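Local coordinates for putative O-GlcNAcase nagJ (Clostridium perfringens, PDB 6PV5), which probably acts as a family 84 glycoside hydrolase with hexosaminidase activity, this chain being the catalytic part of a longer multidomain protein, at residues S41-P46 with E465-K470; R320-F325 with D365-V370. All coordinates share one frame; numbering follows the deposited sequence.

Contact 1 of 2, residues S41-P46 with E465-K470. With EDO (1,2-ethanediol), chain C.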
ATOM      1  N   SER A  41      -7.746  17.719   6.539  1.00 69.08           N
ATOM      2  CA  SER A  41      -7.269  16.614   5.719  1.00 64.48           C
ATOM      3  C   SER A  41      -7.154  15.339   6.550  1.00 58.41           C
ATOM      4  O   SER A  41      -6.314  15.251   7.444  1.00 56.12           O
ATOM      5  CB  SER A  41      -5.954  16.948   5.070  1.00 64.26           C
ATOM      6  OG  SER A  41      -5.424  15.813   4.399  1.00 76.16           O
ATOM      7  N   ILE A  42      -8.006  14.357   6.232  1.00 52.51           N
ATOM      8  CA  ILE A  42      -7.949  13.048   6.859  1.00 48.76           C
ATOM      9  C   ILE A  42      -7.610  12.027   5.783  1.00 42.78           C
ATOM     10  O   ILE A  42      -8.231  11.988   4.730  1.00 46.19           O
ATOM     11  CB  ILE A  42      -9.267  12.692   7.577  1.00 49.58           C
ATOM     12  CG1 ILE A  42      -9.781  13.841   8.451  1.00 50.39           C
ATOM     13  CG2 ILE A  42      -9.109  11.389   8.360  1.00 44.10           C
ATOM     14  CD1 ILE A  42      -8.861  14.208   9.593  1.00 56.05           C
ATOM     15  N   TYR A  43      -6.615  11.198   6.075  1.00 41.96           N
ATOM     16  CA  TYR A  43      -6.144  10.211   5.128  1.00 36.50           C
ATOM     17  C   TYR A  43      -6.093   8.888   5.873  1.00 34.63           C
ATOM     18  O   TYR A  43      -5.541   8.848   6.968  1.00 36.88           O
ATOM     19  CB  TYR A  43      -4.739  10.604   4.668  1.00 37.68           C
ATOM     20  CG  TYR A  43      -4.220   9.907   3.438  1.00 36.59           C
ATOM     21  CD1 TYR A  43      -4.607  10.322   2.173  1.00 36.32           C
ATOM     22  CD2 TYR A  43      -3.324   8.856   3.532  1.00 36.91           C
ATOM     23  CE1 TYR A  43      -4.120   9.708   1.034  1.00 36.18           C
ATOM     24  CE2 TYR A  43      -2.795   8.253   2.397  1.00 39.62           C
ATOM     25  CZ  TYR A  43      -3.206   8.674   1.145  1.00 38.50           C
ATOM     26  OH  TYR A  43      -2.731   8.085   0.012  1.00 37.22           O
ATOM     27  N   PRO A  44      -6.663   7.779   5.339  1.00 33.41           N
ATOM     28  CA  PRO A  44      -7.415   7.783   4.077  1.00 35.16           C
ATOM     29  C   PRO A  44      -8.673   8.646   4.123  1.00 38.15           C
ATOM     30  O   PRO A  44      -9.154   8.944   5.212  1.00 37.84           O
ATOM     31  CB  PRO A  44      -7.864   6.319   3.936  1.00 36.10           C
ATOM     32  CG  PRO A  44      -6.840   5.535   4.722  1.00 31.92           C
ATOM     33  CD  PRO A  44      -6.526   6.425   5.907  1.00 33.07           C
ATOM     34  N   THR A  45      -9.177   9.042   2.940  1.00 36.29           N
ATOM     35  CA  THR A  45     -10.342   9.906   2.815  1.00 40.38           C
ATOM     36  C   THR A  45     -11.575   9.250   3.445  1.00 40.09           C
ATOM     37  O   THR A  45     -12.008   8.186   3.006  1.00 38.30           O
ATOM     38  CB  THR A  45     -10.649  10.240   1.353  1.00 40.14           C
ATOM     39  OG1 THR A  45      -9.478  10.829   0.786  1.00 45.92           O
ATOM     40  CG2 THR A  45     -11.819  11.193   1.206  1.00 36.64           C
ATOM     41  N   PRO A  46     -12.185   9.861   4.490  1.00 44.49           N
ATOM     42  CA  PRO A  46     -13.396   9.304   5.109  1.00 46.52           C
ATOM     43  C   PRO A  46     -14.576   9.167   4.145  1.00 42.29           C
ATOM     44  O   PRO A  46     -14.724   9.968   3.221  1.00 35.99           O
ATOM     45  CB  PRO A  46     -13.698  10.265   6.271  1.00 49.31           C
ATOM     46  CG  PRO A  46     -12.923  11.526   5.955  1.00 50.12           C
ATOM     47  CD  PRO A  46     -11.714  11.081   5.163  1.00 44.27           C
ATOM     48  N   GLU A 465      -4.198  10.668  -8.449  1.00 33.88           N
ATOM     49  CA  GLU A 465      -3.257  11.776  -8.473  1.00 34.85           C
ATOM     50  C   GLU A 465      -3.364  12.593  -7.194  1.00 34.49           C
ATOM     51  O   GLU A 465      -2.348  13.015  -6.642  1.00 32.76           O
ATOM     52  CB  GLU A 465      -3.498  12.684  -9.681  1.00 36.64           C
ATOM     53  CG  GLU A 465      -2.251  13.466 -10.068  1.00 49.43           C
ATOM     54  CD  GLU A 465      -1.324  12.751 -11.046  1.00 53.45           C
ATOM     55  OE1 GLU A 465      -1.584  11.562 -11.363  1.00 55.72           O
ATOM     56  OE2 GLU A 465      -0.350  13.394 -11.512  1.00 61.27           O
ATOM     57  N   LYS A 466      -4.601  12.825  -6.736  1.00 35.82           N
ATOM     58  CA  LYS A 466      -4.820  13.585  -5.518  1.00 33.45           C
ATOM     59  C   LYS A 466      -4.333  12.763  -4.321  1.00 32.98           C
ATOM     60  O   LYS A 466      -3.777  13.293  -3.365  1.00 33.37           O
ATOM     61  CB  LYS A 466      -6.276  14.070  -5.450  1.00 36.07           C
ATOM     62  N   SER A 467      -4.555  11.452  -4.370  1.00 33.00           N
ATOM     63  CA  SER A 467      -4.094  10.559  -3.320  1.00 32.97           C
ATOM     64  C   SER A 467      -2.562  10.568  -3.258  1.00 32.64           C
ATOM     65  O   SER A 467      -1.993  10.646  -2.181  1.00 29.54           O
ATOM     66  CB  SER A 467      -4.607   9.170  -3.573  1.00 31.26           C
ATOM     67  OG  SER A 467      -4.293   8.321  -2.487  1.00 32.64           O
ATOM     68  N   TRP A 468      -1.909  10.491  -4.428  1.00 31.20           N
ATOM     69  CA  TRP A 468      -0.457  10.521  -4.550  1.00 29.25           C
ATOM     70  C   TRP A 468       0.113  11.788  -3.916  1.00 29.24           C
ATOM     71  O   TRP A 468       1.081  11.730  -3.171  1.00 26.92           O
ATOM     72  CB  TRP A 468      -0.110  10.453  -6.035  1.00 28.45           C
ATOM     73  CG  TRP A 468       1.324  10.187  -6.366  1.00 30.43           C
ATOM     74  CD1 TRP A 468       2.193   9.331  -5.748  1.00 26.82           C
ATOM     75  CD2 TRP A 468       2.010  10.731  -7.504  1.00 30.58           C
ATOM     76  NE1 TRP A 468       3.389   9.336  -6.417  1.00 28.63           N
ATOM     77  CE2 TRP A 468       3.304  10.175  -7.501  1.00 31.44           C
ATOM     78  CE3 TRP A 468       1.634  11.599  -8.544  1.00 34.83           C
ATOM     79  CZ2 TRP A 468       4.235  10.489  -8.494  1.00 32.90           C
ATOM     80  CZ3 TRP A 468       2.564  11.935  -9.510  1.00 36.15           C
ATOM     81  CH2 TRP A 468       3.844  11.367  -9.487  1.00 35.04           C
ATOM     82  N   ASP A 469      -0.509  12.935  -4.202  1.00 30.19           N
ATOM     83  CA  ASP A 469      -0.081  14.187  -3.592  1.00 34.43           C
ATOM     84  C   ASP A 469      -0.035  14.084  -2.069  1.00 32.78           C
ATOM     85  O   ASP A 469       0.930  14.556  -1.464  1.00 31.48           O
ATOM     86  CB  ASP A 469      -0.886  15.404  -4.067  1.00 35.97           C
ATOM     87  CG  ASP A 469      -0.692  15.731  -5.537  1.00 40.72           C
ATOM     88  OD1 ASP A 469       0.359  15.342  -6.100  1.00 40.70           O
ATOM     89  OD2 ASP A 469      -1.598  16.374  -6.115  1.00 50.10           O
ATOM     90  N   LYS A 470      -1.077  13.497  -1.456  1.00 31.55           N
ATOM     91  CA  LYS A 470      -1.148  13.430  -0.002  1.00 31.76           C
ATOM     92  C   LYS A 470      -0.102  12.463   0.537  1.00 28.38           C
ATOM     93  O   LYS A 470       0.466  12.706   1.597  1.00 32.09           O
ATOM     94  CB  LYS A 470      -2.503  12.931   0.515  1.00 36.32           C
ATOM     95  CG  LYS A 470      -3.668  13.891   0.300  1.00 49.51           C
ATOM     96  CD  LYS A 470      -3.680  15.064   1.267  1.00 58.97           C
ATOM     97  CE  LYS A 470      -4.822  16.026   1.003  1.00 63.11           C
ATOM     98  NZ  LYS A 470      -6.032  15.305   0.537  1.00 66.75           N
TER
HETATM   99  C1  EDO C 602       2.915  16.570  -3.505  1.00 48.89           C
HETATM  100  O1  EDO C 602       2.332  16.765  -2.221  1.00 45.07           O
HETATM  101  C2  EDO C 602       2.679  17.673  -4.475  1.00 50.68           C
HETATM  102  O2  EDO C 602       2.575  18.960  -3.879  1.00 50.17           O
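The loop leading into strand 48-51, at the start of the N-terminal domain, meets helix 464-476 at the interface of that domain with the catalytic region. Tyr43 and Ser41 reach across from the loop to Ser467 and Lys470 on the helix. Tyr43 OH donates a hydrogen bond to Ser467 OG, 3.0 Å away. The serine hydroxyl lies at the edge of the ring, near its plane. Tyr43 CG is anti to the backbone N (chi1 -165°), which carries the ring out from the loop to the helix. The stronger partner of Ser467 OG is Asp454 on helix 446-457, and the same aspartate also accepts a hydrogen bond from the backbone N of Thr45. One carboxylate therefore ties the loop to the serine that holds the tyrosine.

The N-terminal domain matches domain 2 of the glycosyl hydrolase family 20 proteins. The helix comes after the last barrel strand, 431-436, with helix 446-457 in between. Lys470 adds the aliphatic part of the contact. Its CB lies 3.6 Å from Tyr43 CE1 and comes at the ring obliquely. The chain then bends at chi2 (-76°), and its outer carbons run up to Ser41. Lys470 CE is 3.5 Å from Ser41 OG, a van der Waals contact. Ser41 is poorly ordered, so this end is less certain. Ala471 and Ile474 of the same helix also touch the tyrosine. Away from the loop, an ethanediol probably from the crystallisation liquor donates from O1 to Asp469 O at 2.7 Å and is also hydrogen-bonded to Glu481.

Contact 2 of 2, residues R320-F325 with D365-V370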
ATOM      1  N   ARG A 320      -9.660 -29.395   5.461  1.00 32.33           N
ATOM      2  CA  ARG A 320      -9.348 -30.094   6.695  1.00 34.88           C
ATOM      3  C   ARG A 320      -8.730 -29.136   7.709  1.00 40.19           C
ATOM      4  O   ARG A 320      -9.148 -29.125   8.868  1.00 38.97           O
ATOM      5  CB  ARG A 320      -8.440 -31.289   6.416  1.00 36.48           C
ATOM      6  CG  ARG A 320      -8.563 -32.396   7.458  1.00 37.74           C
ATOM      7  CD  ARG A 320      -7.547 -33.490   7.197  1.00 39.62           C
ATOM      8  NE  ARG A 320      -7.266 -34.238   8.414  1.00 41.81           N
ATOM      9  CZ  ARG A 320      -6.418 -35.253   8.477  1.00 43.64           C
ATOM     10  NH1 ARG A 320      -5.781 -35.651   7.392  1.00 44.02           N
ATOM     11  NH2 ARG A 320      -6.201 -35.874   9.623  1.00 48.21           N
ATOM     12  N   PHE A 321      -7.767 -28.308   7.260  1.00 36.02           N
ATOM     13  CA  PHE A 321      -7.097 -27.381   8.154  1.00 33.87           C
ATOM     14  C   PHE A 321      -8.112 -26.391   8.703  1.00 37.11           C
ATOM     15  O   PHE A 321      -8.073 -26.037   9.884  1.00 37.89           O
ATOM     16  CB  PHE A 321      -5.920 -26.673   7.467  1.00 37.69           C
ATOM     17  CG  PHE A 321      -5.127 -25.764   8.378  1.00 36.21           C
ATOM     18  CD1 PHE A 321      -4.020 -26.236   9.063  1.00 36.36           C
ATOM     19  CD2 PHE A 321      -5.502 -24.441   8.566  1.00 36.13           C
ATOM     20  CE1 PHE A 321      -3.289 -25.396   9.898  1.00 35.91           C
ATOM     21  CE2 PHE A 321      -4.778 -23.606   9.406  1.00 41.17           C
ATOM     22  CZ  PHE A 321      -3.671 -24.085  10.074  1.00 36.57           C
ATOM     23  N   ASN A 322      -9.003 -25.931   7.816  1.00 37.90           N
ATOM     24  CA  ASN A 322     -10.040 -24.976   8.163  1.00 38.50           C
ATOM     25  C   ASN A 322     -10.983 -25.600   9.201  1.00 45.94           C
ATOM     26  O   ASN A 322     -11.435 -24.926  10.131  1.00 43.00           O
ATOM     27  CB  ASN A 322     -10.805 -24.595   6.894  1.00 35.58           C
ATOM     28  CG  ASN A 322     -11.775 -23.457   7.075  1.00 35.63           C
ATOM     29  OD1 ASN A 322     -11.426 -22.402   7.604  1.00 41.08           O
ATOM     30  ND2 ASN A 322     -12.980 -23.630   6.567  1.00 37.30           N
ATOM     31  N   LYS A 323     -11.271 -26.900   9.018  1.00 46.63           N
ATOM     32  CA  LYS A 323     -12.228 -27.625   9.837  1.00 49.26           C
ATOM     33  C   LYS A 323     -11.597 -27.984  11.186  1.00 45.83           C
ATOM     34  O   LYS A 323     -12.182 -27.715  12.228  1.00 40.97           O
ATOM     35  CB  LYS A 323     -12.736 -28.865   9.085  1.00 49.64           C
ATOM     36  CG  LYS A 323     -13.871 -29.615   9.772  1.00 61.66           C
ATOM     37  CD  LYS A 323     -14.285 -30.888   9.048  1.00 70.11           C
ATOM     38  CE  LYS A 323     -15.361 -31.681   9.766  1.00 73.98           C
ATOM     39  NZ  LYS A 323     -14.846 -32.341  10.993  1.00 69.58           N
ATOM     40  N   GLU A 324     -10.395 -28.572  11.151  1.00 42.12           N
ATOM     41  CA  GLU A 324      -9.790 -29.224  12.303  1.00 42.44           C
ATOM     42  C   GLU A 324      -8.873 -28.281  13.094  1.00 46.94           C
ATOM     43  O   GLU A 324      -8.424 -28.653  14.180  1.00 48.37           O
ATOM     44  CB  GLU A 324      -9.097 -30.521  11.883  1.00 39.96           C
ATOM     45  CG  GLU A 324     -10.021 -31.476  11.144  1.00 41.30           C
ATOM     46  CD  GLU A 324      -9.477 -32.851  10.787  1.00 43.93           C
ATOM     47  OE1 GLU A 324      -8.254 -33.071  10.892  1.00 42.95           O
ATOM     48  OE2 GLU A 324     -10.286 -33.705  10.376  1.00 46.11           O
ATOM     49  N   PHE A 325      -8.621 -27.062  12.577  1.00 45.00           N
ATOM     50  CA  PHE A 325      -7.809 -26.061  13.262  1.00 38.68           C
ATOM     51  C   PHE A 325      -8.560 -24.733  13.346  1.00 41.06           C
ATOM     52  O   PHE A 325      -8.918 -24.294  14.434  1.00 43.21           O
ATOM     53  CB  PHE A 325      -6.389 -25.943  12.682  1.00 40.81           C
ATOM     54  CG  PHE A 325      -5.527 -24.938  13.415  1.00 41.83           C
ATOM     55  CD1 PHE A 325      -4.731 -25.329  14.485  1.00 39.95           C
ATOM     56  CD2 PHE A 325      -5.584 -23.585  13.101  1.00 39.31           C
ATOM     57  CE1 PHE A 325      -3.987 -24.396  15.193  1.00 43.80           C
ATOM     58  CE2 PHE A 325      -4.847 -22.650  13.816  1.00 40.83           C
ATOM     59  CZ  PHE A 325      -4.037 -23.060  14.853  1.00 41.44           C
ATOM     60  N   ASP A 365     -13.896 -24.918   0.476  1.00 36.11           N
ATOM     61  CA  ASP A 365     -14.914 -24.283   1.304  1.00 35.10           C
ATOM     62  C   ASP A 365     -15.009 -22.778   1.055  1.00 36.70           C
ATOM     63  O   ASP A 365     -14.006 -22.059   1.092  1.00 38.43           O
ATOM     64  CB  ASP A 365     -14.579 -24.380   2.796  1.00 40.94           C
ATOM     65  CG  ASP A 365     -14.595 -25.758   3.440  1.00 47.02           C
ATOM     66  OD1 ASP A 365     -15.060 -26.728   2.790  1.00 43.64           O
ATOM     67  OD2 ASP A 365     -14.148 -25.844   4.620  1.00 51.79           O
ATOM     68  N   LYS A 366     -16.246 -22.287   0.990  1.00 35.66           N
ATOM     69  CA  LYS A 366     -16.568 -20.929   0.582  1.00 38.67           C
ATOM     70  C   LYS A 366     -16.092 -19.865   1.573  1.00 43.33           C
ATOM     71  O   LYS A 366     -15.970 -18.690   1.203  1.00 45.62           O
ATOM     72  CB  LYS A 366     -18.055 -20.769   0.252  1.00 42.32           C
ATOM     73  CG  LYS A 366     -18.511 -21.475  -1.023  1.00 47.67           C
ATOM     74  CD  LYS A 366     -19.751 -20.858  -1.652  1.00 56.42           C
ATOM     75  CE  LYS A 366     -20.659 -21.835  -2.379  1.00 57.77           C
ATOM     76  NZ  LYS A 366     -19.904 -22.806  -3.213  1.00 65.78           N
ATOM     77  N   ASP A 367     -15.824 -20.250   2.824  1.00 42.35           N
ATOM     78  CA  ASP A 367     -15.423 -19.253   3.806  1.00 40.47           C
ATOM     79  C   ASP A 367     -13.894 -19.122   3.855  1.00 39.63           C
ATOM     80  O   ASP A 367     -13.365 -18.371   4.677  1.00 44.09           O
ATOM     81  CB  ASP A 367     -16.105 -19.500   5.157  1.00 42.54           C
ATOM     82  CG  ASP A 367     -15.682 -20.785   5.849  1.00 49.40           C
ATOM     83  OD1 ASP A 367     -14.928 -21.588   5.227  1.00 51.01           O
ATOM     84  OD2 ASP A 367     -16.110 -20.981   7.011  1.00 54.53           O
ATOM     85  N   ILE A 368     -13.188 -19.865   2.984  1.00 36.94           N
ATOM     86  CA  ILE A 368     -11.750 -19.703   2.827  1.00 36.85           C
ATOM     87  C   ILE A 368     -11.502 -18.599   1.802  1.00 36.43           C
ATOM     88  O   ILE A 368     -12.091 -18.623   0.731  1.00 35.18           O
ATOM     89  CB  ILE A 368     -11.075 -21.024   2.418  1.00 33.47           C
ATOM     90  CG1 ILE A 368     -11.224 -22.097   3.506  1.00 30.83           C
ATOM     91  CG2 ILE A 368      -9.617 -20.779   2.035  1.00 33.45           C
ATOM     92  CD1 ILE A 368     -10.839 -23.505   3.059  1.00 27.10           C
ATOM     93  N   GLU A 369     -10.620 -17.648   2.147  1.00 38.56           N
ATOM     94  CA  GLU A 369     -10.306 -16.496   1.315  1.00 34.59           C
ATOM     95  C   GLU A 369      -9.283 -16.920   0.267  1.00 31.77           C
ATOM     96  O   GLU A 369      -8.412 -17.730   0.568  1.00 30.04           O
ATOM     97  CB  GLU A 369      -9.805 -15.345   2.192  1.00 36.69           C
ATOM     98  CG  GLU A 369     -10.721 -15.060   3.380  1.00 40.76           C
ATOM     99  CD  GLU A 369     -12.005 -14.321   3.026  1.00 45.65           C
ATOM    100  OE1 GLU A 369     -12.319 -14.201   1.812  1.00 42.91           O
ATOM    101  OE2 GLU A 369     -12.688 -13.844   3.956  1.00 48.96           O
ATOM    102  N   VAL A 370      -9.446 -16.402  -0.963  1.00 30.24           N
ATOM    103  CA  VAL A 370      -8.605 -16.750  -2.103  1.00 29.63           C
ATOM    104  C   VAL A 370      -8.073 -15.473  -2.755  1.00 28.91           C
ATOM    105  O   VAL A 370      -8.848 -14.594  -3.138  1.00 27.46           O
ATOM    106  CB  VAL A 370      -9.329 -17.632  -3.138  1.00 29.01           C
ATOM    107  CG1 VAL A 370      -8.409 -18.036  -4.283  1.00 27.70           C
ATOM    108  CG2 VAL A 370      -9.877 -18.901  -2.498  1.00 31.69           C
TER
HETATM  109  O   HOH W   1     -11.765 -19.774   6.853  1.00 40.16           O
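Asn322 lays its side chain over Ile368, with Asn322 ND2 3.8 Å from Ile368 CG1. The two side chains run past each other in opposite directions, and Ile368 CD1 reaches Asn322 CB at 4.0 Å. The amide nitrogen also gives both of its hydrogen bonds to acidic residues. Asn322 ND2 donates to Asp365 OD2 at 3.2 Å, using the anti lone pair of that oxygen. This acceptor lies close to the amide plane. The second bond, from Asn322 ND2 to Asp367 OD1, is 3.1 Å long and more bent, at 141°. It meets the oxygen on the syn side, and the amide and carboxylate planes stand 85° apart. Asp367 has its CG between the backbone N and the carbonyl carbon (chi1 66°), and this turns the carboxylate back to the amide.

Asn322 OD1 is served too. A water donates to it at 2.8 Å and to Asp367 O. Both ends of the amide are thus bonded, which fixes its rotation. The two aspartates belong to a type I turn from Asp365 to Ile368, closed by the backbone bond from Ile368 N to Asp365 O.

This turn leads into strand 369-372 of the (beta/alpha)8 barrel. That strand pairs with strands 336-338 and 399-403. Asn322 is on helix 311-326, whose Phe321 and Phe325 pack on helix 274-294, while Ile368 also touches Thr337 of strand 336-338.

In the fold
Contact 1 joins two parts of the chain that are far apart in sequence, the N-terminal domain and helix 464-476, which comes after the last barrel strand in sequence. Contact 2 belongs to the (beta/alpha)8 barrel domain and joins one of its outer helices to the turn before its sixth strand. Its segments fall within the sequence span between those of contact 1. The two do not touch. Their centres are about 36 Å apart and their nearest atoms about 20 Å. The centre of contact 1 is about 13 Å from the centre of the chain, that of contact 2 about 27 Å. Both lie away from Asp305, the predicted proton donor, which follows barrel strand 298-302.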